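PDB 7KFF: tRNA (guanine-N(1)-)-methyltransferase from Corynebacterium diphtheriae, which methylates N1 of guanine 37 in tRNA using S-adenosylmethionine, as a knotted methyltransferase, here holding the product S-adenosylhomocysteine. Local coordinates for the interface of chains A and B. Coordinates in Å, arbitrary orientation; residue numbers count along the deposited sequence, not the author numbering. Chains: chain A/B, tRNA (guanine-N(1)-)-methyltransferase.

Contact 1: the interface of chains A and B. Residues chain A 234-235, 273, 277; chain B 143-146.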
loop_
_atom_site.group_PDB
_atom_site.type_symbol
_atom_site.label_atom_id
_atom_site.label_comp_id
_atom_site.label_asym_id
_atom_site.label_seq_id
_atom_site.Cartn_x
_atom_site.Cartn_y
_atom_site.Cartn_z
ATOM N N LEU A 234 17.456 4.771 -0.796
ATOM C CA LEU A 234 16.954 3.539 -0.204
ATOM C C LEU A 234 17.949 2.997 0.815
ATOM O O LEU A 234 19.155 3.158 0.661
ATOM C CB LEU A 234 16.756 2.480 -1.288
ATOM C CG LEU A 234 15.859 2.872 -2.448
ATOM C CD1 LEU A 234 15.791 1.704 -3.451
ATOM C CD2 LEU A 234 14.486 3.273 -1.971
ATOM N N GLU A 235 17.442 2.334 1.855
ATOM C CA GLU A 235 18.342 1.700 2.808
ATOM C C GLU A 235 18.996 0.468 2.188
ATOM O O GLU A 235 18.391 -0.248 1.388
ATOM C CB GLU A 235 17.596 1.278 4.077
ATOM C CG GLU A 235 17.338 2.409 5.072
ATOM C CD GLU A 235 18.582 2.853 5.840
ATOM O OE1 GLU A 235 18.686 4.064 6.141
ATOM O OE2 GLU A 235 19.442 1.994 6.155
ATOM N N ARG A 273 22.003 0.172 -3.627
ATOM C CA ARG A 273 20.626 -0.297 -3.712
ATOM C C ARG A 273 19.793 0.697 -4.505
ATOM O O ARG A 273 18.963 0.302 -5.329
ATOM C CB ARG A 273 20.033 -0.512 -2.318
ATOM C CG ARG A 273 18.566 -0.991 -2.315
ATOM C CD ARG A 273 18.394 -2.382 -2.911
ATOM N NE ARG A 273 18.869 -3.413 -1.992
ATOM C CZ ARG A 273 18.113 -4.037 -1.091
ATOM N NH1 ARG A 273 18.660 -4.955 -0.300
ATOM N NH2 ARG A 273 16.812 -3.763 -0.989
ATOM N N VAL A 277 17.845 -0.228 -8.069
ATOM C CA VAL A 277 16.403 -0.353 -8.035
ATOM C C VAL A 277 15.681 0.933 -8.412
ATOM O O VAL A 277 14.599 0.869 -9.003
ATOM C CB VAL A 277 15.993 -0.820 -6.616
ATOM C CG1 VAL A 277 14.509 -0.951 -6.503
ATOM C CG2 VAL A 277 16.695 -2.137 -6.233
ATOM N N PRO B 143 10.743 -1.449 1.705
ATOM C CA PRO B 143 10.682 -0.126 1.063
ATOM C C PRO B 143 11.856 0.109 0.132
ATOM O O PRO B 143 11.846 1.089 -0.622
ATOM C CB PRO B 143 10.708 0.848 2.244
ATOM C CG PRO B 143 11.442 0.083 3.319
ATOM C CD PRO B 143 11.043 -1.357 3.146
ATOM N N ALA B 144 12.876 -0.750 0.191
ATOM C CA ALA B 144 14.028 -0.687 -0.702
ATOM C C ALA B 144 13.919 -1.643 -1.885
ATOM O O ALA B 144 14.899 -1.847 -2.599
ATOM C CB ALA B 144 15.304 -0.929 0.095
ATOM N N GLY B 145 12.746 -2.222 -2.109
ATOM C CA GLY B 145 12.516 -3.082 -3.254
ATOM C C GLY B 145 12.007 -2.312 -4.458
ATOM O O GLY B 145 11.562 -1.175 -4.370
ATOM N N ALA B 146 12.044 -2.963 -5.609
ATOM C CA ALA B 146 11.473 -2.344 -6.793
ATOM C C ALA B 146 9.983 -2.078 -6.585
ATOM O O ALA B 146 9.265 -2.912 -6.009
ATOM C CB ALA B 146 11.677 -3.245 -8.008
#
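A:Arg273 and B:Ala144 make the polar link of this patch, a hydrogen bond of 3.1 Å from the terminal guanidinium nitrogen NH2 to the backbone carbonyl O. It is fairly straight, 161° at the hydrogen, and the oxygen lies in the guanidinium plane. Seen from the carbonyl, however, the donor stands well above the peptide plane, 68° out of it, and therefore misses the lone-pair directions. Bends at chi2 (66°) and chi3 turn the arginine chain so that the guanidinium meets B:Ala144 with its edge, bringing its methylene CD to 3.5 Å from the same carbonyl O.

Van der Waals contacts hold the rest. The methyl CB of B:Ala144 nestles among three chain A groups: it meets CB of A:Leu234 at 4.0 Å, NH2 of A:Arg273 at 3.4 Å, and the backbone carbonyl of the poorly ordered A:Glu235. A:Leu234 splays its two branches over the loop, CD1 towards the carbonyl O of B:Ala144 and CD2 towards O of B:Pro143, 3.7 Å away. Further along, A:Val277 turns CG1 against the backbone N and CA of B:Ala146, a tight fit with CG1 3.4 Å from CA and 3.3 Å from the amide N. Its other methyl, CG2, comes within 4.1 Å of O of B:Ala144.

On chain A the site joins the C-terminal end of helix 259-277, one turn apart at A:Arg273 and A:Val277, to the loop at residues 234-235. On chain B it is the loop after strand 137-141 together with the first residue of strand 146-147, in the knotted, cofactor-binding part of the chain.

Contact 2: the interface of chains A and B. Residues chain A 76-79, 173, 175; chain B 240-241.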
loop_
_atom_site.group_PDB
_atom_site.type_symbol
_atom_site.label_atom_id
_atom_site.label_comp_id
_atom_site.label_asym_id
_atom_site.label_seq_id
_atom_site.Cartn_x
_atom_site.Cartn_y
_atom_site.Cartn_z
ATOM N N VAL A 76 -21.692 2.484 -7.964
ATOM C CA VAL A 76 -21.127 3.656 -7.310
ATOM C C VAL A 76 -21.799 3.800 -5.959
ATOM O O VAL A 76 -23.012 3.627 -5.844
ATOM C CB VAL A 76 -21.383 4.913 -8.171
ATOM C CG1 VAL A 76 -20.910 6.163 -7.482
ATOM C CG2 VAL A 76 -20.729 4.757 -9.533
HETATM N N MSE A 77 -21.021 4.117 -4.937
HETATM C CA MSE A 77 -21.624 4.268 -3.623
HETATM C C MSE A 77 -22.418 5.558 -3.459
HETATM O O MSE A 77 -22.037 6.610 -3.989
HETATM C CB MSE A 77 -20.598 4.176 -2.520
HETATM C CG MSE A 77 -19.791 2.880 -2.514
HETATM SE SE MSE A 77 -18.501 2.614 -1.136
HETATM C CE MSE A 77 -19.193 1.091 -0.187
ATOM N N LYS A 78 -23.513 5.447 -2.687
ATOM C CA LYS A 78 -24.596 6.420 -2.719
ATOM C C LYS A 78 -24.315 7.631 -1.842
ATOM O O LYS A 78 -23.972 7.469 -0.662
ATOM C CB LYS A 78 -25.870 5.760 -2.169
ATOM C CG LYS A 78 -26.511 4.716 -3.054
ATOM C CD LYS A 78 -27.754 4.122 -2.361
ATOM C CE LYS A 78 -28.750 3.534 -3.324
ATOM N NZ LYS A 78 -29.890 2.862 -2.620
ATOM N N PRO A 79 -24.518 8.850 -2.353
ATOM C CA PRO A 79 -24.391 10.037 -1.488
ATOM C C PRO A 79 -25.379 10.075 -0.349
ATOM O O PRO A 79 -25.046 10.600 0.720
ATOM C CB PRO A 79 -24.609 11.225 -2.440
ATOM C CG PRO A 79 -24.596 10.706 -3.767
ATOM C CD PRO A 79 -24.764 9.206 -3.756
ATOM N N ASP A 173 -19.549 8.339 -5.021
ATOM C CA ASP A 173 -20.045 9.481 -5.794
ATOM C C ASP A 173 -19.238 10.723 -5.433
ATOM O O ASP A 173 -19.100 11.074 -4.259
ATOM C CB ASP A 173 -21.524 9.703 -5.455
ATOM C CG ASP A 173 -22.189 10.812 -6.264
ATOM O OD1 ASP A 173 -21.812 11.983 -6.119
ATOM O OD2 ASP A 173 -23.136 10.493 -7.016
ATOM N N ARG A 175 -19.674 13.818 -5.508
ATOM C CA ARG A 175 -20.283 14.911 -4.757
ATOM C C ARG A 175 -20.124 14.734 -3.253
ATOM O O ARG A 175 -20.119 15.723 -2.516
ATOM C CB ARG A 175 -21.755 15.033 -5.099
ATOM C CG ARG A 175 -21.954 15.456 -6.541
ATOM C CD ARG A 175 -23.429 15.345 -6.938
ATOM N NE ARG A 175 -23.856 13.951 -6.916
ATOM C CZ ARG A 175 -25.104 13.549 -7.109
ATOM N NH1 ARG A 175 -26.049 14.448 -7.342
ATOM N NH2 ARG A 175 -25.378 12.255 -7.106
ATOM N N THR B 240 -23.890 8.657 -9.062
ATOM C CA THR B 240 -25.116 7.853 -9.073
ATOM C C THR B 240 -26.283 8.717 -8.601
ATOM O O THR B 240 -26.124 9.903 -8.308
ATOM C CB THR B 240 -24.926 6.542 -8.286
ATOM O OG1 THR B 240 -26.067 5.697 -8.500
ATOM C CG2 THR B 240 -24.759 6.798 -6.810
ATOM N N LYS B 241 -27.464 8.111 -8.550
ATOM C CA LYS B 241 -28.659 8.843 -8.152
ATOM C C LYS B 241 -28.499 9.356 -6.721
ATOM O O LYS B 241 -27.845 8.714 -5.897
ATOM C CB LYS B 241 -29.874 7.928 -8.232
ATOM C CG LYS B 241 -30.211 7.464 -9.645
ATOM C CD LYS B 241 -31.405 6.510 -9.629
ATOM C CE LYS B 241 -31.592 5.818 -10.970
ATOM N NZ LYS B 241 -30.549 4.778 -11.235
#
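B:Thr240 presents an almost fully extended backbone (phi -139°, psi -179°) to A:Asp173, and its amide N donates a nearly straight hydrogen bond of 2.9 Å to the carboxylate oxygen OD2. This bond reaches OD2 on its anti side, somewhat out of the carboxylate plane.

On the syn side the same oxygen is held from the opposite face by NH2 of A:Arg175, also at 2.9 Å. A:Arg175 grips the carboxylate side-on in a salt bridge, with NE bonded to OD1 and NH2 to OD2, both oxygens lying close to the guanidinium plane. OD1 also takes the backbone N of A:Arg175 with its anti lone pair. These bonds to both oxygens fix the rotation of the carboxylate. A:Asp173 reaches the partner chain with CG anti to the backbone N (chi1 -176°). NH2 of A:Arg175 also lies 2.7 Å from the carbonyl O of B:Thr240, but its N-H points elsewhere, so the pair is not a hydrogen bond.

The threonine methyl CG2 packs on the ring carbon CD of A:Pro79 at 3.9 Å and also rests 3.7 Å from the backbone O of A:Val76. The side chains of A:Val76 and B:Thr240 run past each other in opposite directions, touching CB to CB at 3.9 Å. The carbonyl O of B:Lys241, a poorly ordered residue, adds a looser contact with CD of A:Pro79.

In chain A the site combines strand 76-77 and the start of helix 79-90 with the N-terminal end of helix 174-180, where A:Asp173 acts as a capping residue. Chain B contributes an extended loop segment shortly before strand 244-245.

Contact 1 and contact 2 lie about 39 Å apart, measured between the centres of their C-alpha atoms, and share no residue. In contact 1 chain A supplies later segments of the sequence and chain B an earlier one; in contact 2 these roles are exchanged. Because the dimer is two-fold symmetric, each contact has a twin with the chains swapped, so every subunit both offers and receives these surfaces. The C-terminal parts of each chain therefore reach across to the partner's methyltransferase core at separate points, consistent with the family's dimer, in which both subunits build each tRNA site.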